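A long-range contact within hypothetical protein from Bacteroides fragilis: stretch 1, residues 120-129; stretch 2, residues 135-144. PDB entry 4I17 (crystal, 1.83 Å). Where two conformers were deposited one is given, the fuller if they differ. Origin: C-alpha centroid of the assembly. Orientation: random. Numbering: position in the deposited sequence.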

# COMPACT_ATOMS: atom_id res chain seq x y z
N TYR A 120 0.64 -2.18 2.80
CA TYR A 120 0.11 -2.60 4.08
C TYR A 120 0.17 -4.12 4.28
O TYR A 120 0.37 -4.54 5.42
CB TYR A 120 -1.31 -2.06 4.29
CG TYR A 120 -1.27 -0.61 4.74
CD1 TYR A 120 -0.63 -0.25 5.92
CD2 TYR A 120 -1.85 0.40 3.96
CE1 TYR A 120 -0.60 1.08 6.35
CE2 TYR A 120 -1.84 1.73 4.39
CZ TYR A 120 -1.19 2.06 5.58
OH TYR A 120 -1.15 3.37 6.01
N LEU A 121 0.01 -4.92 3.21
CA LEU A 121 0.14 -6.39 3.39
C LEU A 121 1.60 -6.76 3.74
O LEU A 121 1.84 -7.61 4.58
CB LEU A 121 -0.30 -7.12 2.13
CG LEU A 121 -1.81 -7.02 1.79
CD1 LEU A 121 -2.07 -7.49 0.36
CD2 LEU A 121 -2.66 -7.74 2.79
N LYS A 122 2.57 -6.07 3.10
CA LYS A 122 4.00 -6.29 3.36
C LYS A 122 4.36 -5.84 4.77
O LYS A 122 5.10 -6.55 5.44
CB LYS A 122 4.86 -5.55 2.33
N GLU A 123 3.82 -4.68 5.24
CA GLU A 123 4.03 -4.20 6.61
C GLU A 123 3.45 -5.19 7.61
O GLU A 123 4.12 -5.54 8.58
CB GLU A 123 3.40 -2.81 6.82
CG GLU A 123 4.17 -1.67 6.17
CD GLU A 123 5.57 -1.51 6.73
OE1 GLU A 123 5.68 -1.11 7.92
OE2 GLU A 123 6.54 -1.88 6.04
N GLY A 124 2.21 -5.65 7.36
CA GLY A 124 1.57 -6.62 8.24
C GLY A 124 2.39 -7.90 8.36
O GLY A 124 2.56 -8.44 9.46
N GLN A 125 2.92 -8.38 7.22
CA GLN A 125 3.75 -9.61 7.15
C GLN A 125 5.02 -9.44 7.96
O GLN A 125 5.41 -10.34 8.73
CB GLN A 125 4.07 -9.93 5.67
CG GLN A 125 4.60 -11.35 5.47
CD GLN A 125 5.03 -11.64 4.04
OE1 GLN A 125 6.16 -12.05 3.78
NE2 GLN A 125 4.11 -11.50 3.10
N LYS A 126 5.65 -8.27 7.84
CA LYS A 126 6.88 -7.92 8.56
C LYS A 126 6.62 -7.94 10.08
O LYS A 126 7.39 -8.57 10.80
CB LYS A 126 7.38 -6.55 8.07
CG LYS A 126 8.65 -6.05 8.73
CD LYS A 126 8.87 -4.55 8.47
CE LYS A 126 7.99 -3.64 9.31
NZ LYS A 126 8.43 -3.60 10.73
N PHE A 127 5.51 -7.34 10.54
CA PHE A 127 5.18 -7.33 11.98
C PHE A 127 4.75 -8.70 12.48
O PHE A 127 5.09 -9.06 13.61
CB PHE A 127 4.11 -6.29 12.32
CG PHE A 127 4.65 -4.87 12.29
CD1 PHE A 127 5.52 -4.42 13.28
CD2 PHE A 127 4.23 -3.97 11.32
CE1 PHE A 127 6.01 -3.11 13.26
CE2 PHE A 127 4.70 -2.65 11.31
CZ PHE A 127 5.59 -2.23 12.27
N GLN A 128 4.04 -9.47 11.65
CA GLN A 128 3.62 -10.83 12.01
C GLN A 128 4.85 -11.74 12.21
O GLN A 128 4.90 -12.51 13.17
CB GLN A 128 2.70 -11.40 10.92
CG GLN A 128 2.23 -12.81 11.24
CD GLN A 128 1.14 -13.27 10.31
OE1 GLN A 128 0.68 -12.52 9.44
NE2 GLN A 128 0.70 -14.49 10.49
N GLN A 129 5.85 -11.61 11.31
CA GLN A 129 7.09 -12.39 11.38
C GLN A 129 7.91 -12.04 12.63
O GLN A 129 8.57 -12.92 13.18
CB GLN A 129 7.92 -12.20 10.11
CG GLN A 129 7.38 -13.02 8.93
CD GLN A 129 7.89 -12.58 7.58
OE1 GLN A 129 8.79 -11.74 7.44
NE2 GLN A 129 7.30 -13.15 6.53
N LYS A 135 0.40 -4.74 15.84
CA LYS A 135 0.82 -3.93 14.71
C LYS A 135 0.56 -4.67 13.41
O LYS A 135 0.19 -4.02 12.42
CB LYS A 135 2.27 -3.47 14.83
CG LYS A 135 2.41 -2.26 15.76
CD LYS A 135 3.83 -1.75 15.86
CE LYS A 135 3.98 -0.67 16.90
NZ LYS A 135 3.87 -1.19 18.29
N ALA A 136 0.66 -6.02 13.40
CA ALA A 136 0.31 -6.78 12.18
C ALA A 136 -1.16 -6.56 11.86
O ALA A 136 -1.51 -6.30 10.70
CB ALA A 136 0.61 -8.26 12.37
N GLU A 137 -2.01 -6.61 12.89
CA GLU A 137 -3.46 -6.45 12.73
C GLU A 137 -3.79 -5.05 12.23
O GLU A 137 -4.58 -4.94 11.29
CB GLU A 137 -4.19 -6.74 14.05
CG GLU A 137 -5.71 -6.59 13.88
CD GLU A 137 -6.54 -6.83 15.13
OE1 GLU A 137 -6.00 -6.63 16.24
OE2 GLU A 137 -7.70 -7.27 14.99
N GLU A 138 -3.16 -4.01 12.81
CA GLU A 138 -3.37 -2.62 12.37
C GLU A 138 -3.07 -2.46 10.88
O GLU A 138 -3.85 -1.83 10.15
CB GLU A 138 -2.49 -1.66 13.19
CG GLU A 138 -3.27 -0.73 14.11
CD GLU A 138 -3.90 0.49 13.46
OE1 GLU A 138 -3.16 1.27 12.81
OE2 GLU A 138 -5.12 0.68 13.62
N ASN A 139 -1.94 -3.03 10.41
CA ASN A 139 -1.53 -2.93 9.01
C ASN A 139 -2.45 -3.74 8.09
O ASN A 139 -2.91 -3.20 7.07
CB ASN A 139 -0.06 -3.35 8.86
CG ASN A 139 0.83 -2.24 9.33
OD1 ASN A 139 1.07 -1.27 8.61
ND2 ASN A 139 1.24 -2.27 10.58
N TYR A 140 -2.77 -4.99 8.44
CA TYR A 140 -3.69 -5.74 7.57
C TYR A 140 -5.06 -5.07 7.52
O TYR A 140 -5.67 -5.08 6.47
CB TYR A 140 -3.85 -7.19 8.02
CG TYR A 140 -2.59 -8.03 7.94
CD1 TYR A 140 -1.81 -8.05 6.79
CD2 TYR A 140 -2.27 -8.93 8.97
CE1 TYR A 140 -0.73 -8.92 6.66
CE2 TYR A 140 -1.18 -9.79 8.86
CZ TYR A 140 -0.41 -9.78 7.70
OH TYR A 140 0.64 -10.64 7.56
N LYS A 141 -5.53 -4.46 8.63
CA LYS A 141 -6.82 -3.74 8.62
C LYS A 141 -6.81 -2.58 7.64
O LYS A 141 -7.80 -2.35 6.93
CB LYS A 141 -7.19 -3.23 10.01
CG LYS A 141 -7.72 -4.36 10.87
CD LYS A 141 -8.79 -3.86 11.82
CE LYS A 141 -9.43 -4.99 12.56
NZ LYS A 141 -10.91 -4.90 12.63
N HIS A 142 -5.67 -1.86 7.54
CA HIS A 142 -5.55 -0.77 6.56
C HIS A 142 -5.64 -1.30 5.15
O HIS A 142 -6.21 -0.64 4.27
CB HIS A 142 -4.24 -0.02 6.74
CG HIS A 142 -4.25 0.97 7.86
ND1 HIS A 142 -4.95 2.17 7.76
CD2 HIS A 142 -3.59 0.95 9.04
CE1 HIS A 142 -4.70 2.83 8.88
NE2 HIS A 142 -3.90 2.12 9.70
N ALA A 143 -5.12 -2.52 4.89
CA ALA A 143 -5.21 -3.08 3.53
C ALA A 143 -6.67 -3.43 3.17
O ALA A 143 -6.95 -3.62 2.01
CB ALA A 143 -4.31 -4.31 3.38
N THR A 144 -7.58 -3.49 4.16
CA THR A 144 -9.01 -3.76 3.88
C THR A 144 -9.73 -2.47 3.42
O THR A 144 -10.88 -2.57 3.00
CB THR A 144 -9.77 -4.40 5.10
OG1 THR A 144 -9.95 -3.42 6.13
CG2 THR A 144 -9.08 -5.62 5.67

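The two stretches form a close, nearly antiparallel helix-helix contact, built mainly from aromatic and aliphatic packing around a glycine and secured by a single hydrogen bond across the interface. The helix axes run at 165° to each other and approach to 7.7 Å, and together the stretches bury 632 Å² of surface. The backbones are nearest at Gly124 and Ala136, whose CA atoms lie 4.1 Å apart.

Gly124 makes room for the ring of Tyr140: its CA sits over one ring face, 3.9 Å from the centroid of the Tyr140 ring, in a CH-pi contact. A CB modelled on Gly124 would fall 2.4 Å from Tyr140 CE1, a clash, so the absence of a side chain is what lets the ring lie against the backbone. Reaching past this point, Tyr140 OH donates a hydrogen bond to Gln128 OE1 at 2.7 Å, pairing the phenol with an amide oxygen at the ring edge. Leu121 CD2 packs 4.1 Å from Tyr140 CD1 and 3.9 Å from Ala143 CB, so the end of the leucine turns back to the interface although its CA-to-CB bond points away.

Asn139 is the knob of the interface, inserted among Tyr120, Glu123, Gly124 and Phe127. Its ND2 donates to Lys135 O within its own helix (2.7 Å), while its OD1 lies 3.3 Å from Tyr120 CD1, near the plane of that ring.

Aromatic contacts flank this knob. The rings of Tyr120 and His142 form an offset stack, with centroids 4.8 Å apart and planes inclined by 18°; His142 CB also lies almost directly above the Tyr120 ring, 3.5 Å from its centroid. Correspondingly, Lys135 CB covers one face of Phe127, 3.8 Å from the ring centroid, leaving the charged end of the lysine to lead away. Phe127 CB meets Ala136 CB at 4.0 Å.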